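Uncharacterized protein (Bordetella pertussis, PDB 3FVV) probably hydrolyses histidinol phosphate to histidinol and phosphate in histidine biosynthesis, as a magnesium-dependent phosphatase of the HAD-like superfamily. Local coordinates at residues D99-H104 and R127-Q132. Residues are numbered along the deposited sequence; the frame is centred on the assembly and turned at random.
Sequences DVVRGH and RAFGVQ
The Phe129 ring meets Val101 at its CD1 corner: CG2 of the valine stands 3.9 Å from that atom, approaching obliquely. Ala97 and Val98 of helix 95-106 and Leu15 from a loop also touch the Phe129 side chain, and Leu15 reaches Val101 as well. The setting is the Rossmann-like core of a HAD hydrolase: helix 95-106 leads into strand 110-115, helix 119-128 follows, and strand 133-142 lies parallel to 110-115, which makes the second helix the crossover of a beta-alpha-beta unit. The contact therefore joins the helix before this unit to the turn between its helix and second strand.

That turn is a Schellman motif. Gly130 is the first residue to leave helical geometry, with phi at +76°, and its N bonds to Arg127 O at 3.0 Å. Phe129 and Val131, on either side of Gly130 in sequence, both reach Val101 of helix 95-106, and the closest pair of CA atoms is Val101 and Phe129, 7.1 Å apart.

Val101 serves both neighbours with separate branches. Its CG1 lies anti to the backbone N (chi1 -178°) and extends to Val131, while CG2, beside that N, takes the phenylalanine. The valine side chain crosses each partner at about a right angle. All three residues are buried, no hydrogen bond links the two segments, and the side-chain pairs that meet are apolar. Within the turn, Gln132 NE2 gives a weak bond to Gly130 O at 3.2 Å. CG1 of Val101 also passes 3.8 Å from Phe129 O, but its tightest approach is to CG2 of Val131, at 3.5 Å, closer than usual van der Waals contact between carbons.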
ATOM      1  N   ASP A  99      12.383  10.530  -5.440  1.00 12.43           N
ATOM      2  CA  ASP A  99      13.577  10.263  -6.242  1.00 12.95           C
ATOM      3  C   ASP A  99      13.857   8.770  -6.431  1.00 13.32           C
ATOM      4  O   ASP A  99      14.308   8.393  -7.456  1.00 12.99           O
ATOM      5  CB  ASP A  99      14.795  10.933  -5.643  1.00 13.01           C
ATOM      6  CG  ASP A  99      14.935  12.397  -6.051  1.00 13.02           C
ATOM      7  OD1 ASP A  99      14.278  12.793  -7.010  1.00 14.27           O
ATOM      8  OD2 ASP A  99      15.783  13.114  -5.508  1.00 13.34           O
ATOM      9  N   VAL A 100      13.551   7.931  -5.435  1.00 14.96           N
ATOM     10  CA  VAL A 100      13.693   6.471  -5.572  1.00 14.93           C
ATOM     11  C   VAL A 100      12.788   5.980  -6.702  1.00 14.68           C
ATOM     12  O   VAL A 100      13.230   5.237  -7.615  1.00 16.17           O
ATOM     13  CB  VAL A 100      13.535   5.761  -4.175  1.00 15.42           C
ATOM     14  CG1 VAL A 100      12.402   4.794  -4.097  1.00 19.41           C
ATOM     15  CG2 VAL A 100      14.797   5.031  -3.845  1.00 18.44           C
ATOM     16  N   VAL A 101      11.563   6.476  -6.714  1.00 13.03           N
ATOM     17  CA  VAL A 101      10.659   6.161  -7.793  1.00 12.56           C
ATOM     18  C   VAL A 101      11.124   6.744  -9.120  1.00 12.40           C
ATOM     19  O   VAL A 101      11.247   6.046 -10.109  1.00 13.13           O
ATOM     20  CB  VAL A 101       9.222   6.586  -7.451  1.00 13.21           C
ATOM     21  CG1 VAL A 101       8.302   6.204  -8.588  1.00  9.85           C
ATOM     22  CG2 VAL A 101       8.780   5.893  -6.143  1.00  9.01           C
ATOM     23  N   ARG A 102      11.499   8.000  -9.122  1.00 12.30           N
ATOM     24  CA  ARG A 102      11.857   8.673 -10.325  1.00 13.78           C
ATOM     25  C   ARG A 102      13.033   8.074 -11.014  1.00 13.53           C
ATOM     26  O   ARG A 102      13.052   8.011 -12.264  1.00 13.54           O
ATOM     27  CB  ARG A 102      12.074  10.134 -10.022  1.00 14.45           C
ATOM     28  CG  ARG A 102      12.486  10.913 -11.176  1.00 23.81           C
ATOM     29  CD  ARG A 102      12.572  12.390 -10.787  1.00 33.24           C
ATOM     30  NE  ARG A 102      11.301  12.895 -10.220  1.00 38.39           N
ATOM     31  CZ  ARG A 102      10.838  14.144 -10.382  1.00 43.13           C
ATOM     32  NH1 ARG A 102      11.509  15.053 -11.116  1.00 45.21           N
ATOM     33  NH2 ARG A 102       9.674  14.487  -9.831  1.00 42.77           N
ATOM     34  N   GLY A 103      14.016   7.632 -10.241  1.00 12.97           N
ATOM     35  CA  GLY A 103      15.170   6.956 -10.836  1.00 12.70           C
ATOM     36  C   GLY A 103      14.769   5.735 -11.662  1.00 12.34           C
ATOM     37  O   GLY A 103      15.304   5.479 -12.751  1.00 10.83           O
ATOM     38  N   HIS A 104      13.839   4.951 -11.137  1.00 12.30           N
ATOM     39  CA  HIS A 104      13.421   3.734 -11.863  1.00 11.32           C
ATOM     40  C   HIS A 104      12.574   4.153 -13.065  1.00 11.33           C
ATOM     41  O   HIS A 104      12.754   3.608 -14.150  1.00 12.90           O
ATOM     42  CB  HIS A 104      12.678   2.796 -10.974  1.00 11.17           C
ATOM     43  CG  HIS A 104      13.543   2.078  -9.989  1.00 11.56           C
ATOM     44  ND1 HIS A 104      14.302   0.980 -10.338  1.00  9.74           N
ATOM     45  CD2 HIS A 104      13.709   2.243  -8.653  1.00 12.19           C
ATOM     46  CE1 HIS A 104      14.924   0.529  -9.262  1.00 13.57           C
ATOM     47  NE2 HIS A 104      14.607   1.296  -8.232  1.00 13.84           N
ATOM     48  N   ARG A 127      -0.607   7.837  -8.564  1.00 11.66           N
ATOM     49  CA  ARG A 127      -0.535   8.956  -9.481  1.00 11.78           C
ATOM     50  C   ARG A 127       0.381  10.097  -8.979  1.00 12.21           C
ATOM     51  O   ARG A 127       1.118  10.716  -9.778  1.00 10.84           O
ATOM     52  CB  ARG A 127      -1.943   9.490  -9.726  1.00 11.65           C
ATOM     53  CG  ARG A 127      -2.040  10.737 -10.577  1.00 12.74           C
ATOM     54  CD  ARG A 127      -3.491  11.097 -10.658  1.00 12.44           C
ATOM     55  NE  ARG A 127      -3.747  12.462 -11.089  1.00 10.45           N
ATOM     56  CZ  ARG A 127      -4.191  12.825 -12.295  1.00 11.05           C
ATOM     57  NH1 ARG A 127      -4.402  11.923 -13.275  1.00 12.02           N
ATOM     58  NH2 ARG A 127      -4.425  14.107 -12.525  1.00 11.15           N
ATOM     59  N   ALA A 128       0.345  10.406  -7.688  1.00 11.33           N
ATOM     60  CA  ALA A 128       1.235  11.471  -7.171  1.00 10.97           C
ATOM     61  C   ALA A 128       2.716  11.158  -7.372  1.00 10.67           C
ATOM     62  O   ALA A 128       3.531  12.072  -7.473  1.00  9.39           O
ATOM     63  CB  ALA A 128       0.945  11.791  -5.690  1.00 12.05           C
ATOM     64  N   PHE A 129       3.057   9.874  -7.480  1.00  9.60           N
ATOM     65  CA  PHE A 129       4.435   9.479  -7.718  1.00 10.40           C
ATOM     66  C   PHE A 129       4.774   9.298  -9.187  1.00 11.15           C
ATOM     67  O   PHE A 129       5.894   8.980  -9.499  1.00 10.70           O
ATOM     68  CB  PHE A 129       4.714   8.188  -6.960  1.00 10.20           C
ATOM     69  CG  PHE A 129       5.060   8.391  -5.512  1.00 12.19           C
ATOM     70  CD1 PHE A 129       6.306   8.809  -5.157  1.00 15.60           C
ATOM     71  CD2 PHE A 129       4.120   8.171  -4.507  1.00 15.25           C
ATOM     72  CE1 PHE A 129       6.624   8.992  -3.814  1.00 17.61           C
ATOM     73  CE2 PHE A 129       4.406   8.362  -3.188  1.00 13.27           C
ATOM     74  CZ  PHE A 129       5.676   8.753  -2.825  1.00 14.21           C
ATOM     75  N   GLY A 130       3.794   9.475 -10.083  1.00  9.73           N
ATOM     76  CA  GLY A 130       3.989   9.180 -11.506  1.00 10.75           C
ATOM     77  C   GLY A 130       3.968   7.709 -11.861  1.00 11.44           C
ATOM     78  O   GLY A 130       4.476   7.312 -12.891  1.00 12.46           O
ATOM     79  N   VAL A 131       3.453   6.883 -10.965  1.00 11.58           N
ATOM     80  CA  VAL A 131       3.475   5.462 -11.135  1.00 10.84           C
ATOM     81  C   VAL A 131       2.125   5.117 -11.757  1.00 11.67           C
ATOM     82  O   VAL A 131       1.078   5.546 -11.243  1.00 11.18           O
ATOM     83  CB  VAL A 131       3.676   4.762  -9.785  1.00 10.64           C
ATOM     84  CG1 VAL A 131       3.345   3.262  -9.929  1.00 12.51           C
ATOM     85  CG2 VAL A 131       5.143   4.985  -9.296  1.00 10.48           C
ATOM     86  N   GLN A 132       2.149   4.324 -12.826  1.00 12.47           N
ATOM     87  CA  GLN A 132       0.965   4.112 -13.668  1.00 12.91           C
ATOM     88  C   GLN A 132       0.279   2.833 -13.299  1.00 12.68           C
ATOM     89  O   GLN A 132      -0.829   2.615 -13.758  1.00 14.77           O
ATOM     90  CB  GLN A 132       1.329   4.052 -15.159  1.00 12.96           C
ATOM     91  CG  GLN A 132       2.093   5.267 -15.683  1.00 15.53           C
ATOM     92  CD  GLN A 132       1.303   6.565 -15.475  1.00 21.46           C
ATOM     93  OE1 GLN A 132       0.138   6.641 -15.839  1.00 19.69           O
ATOM     94  NE2 GLN A 132       1.923   7.565 -14.828  1.00 19.45           N
TER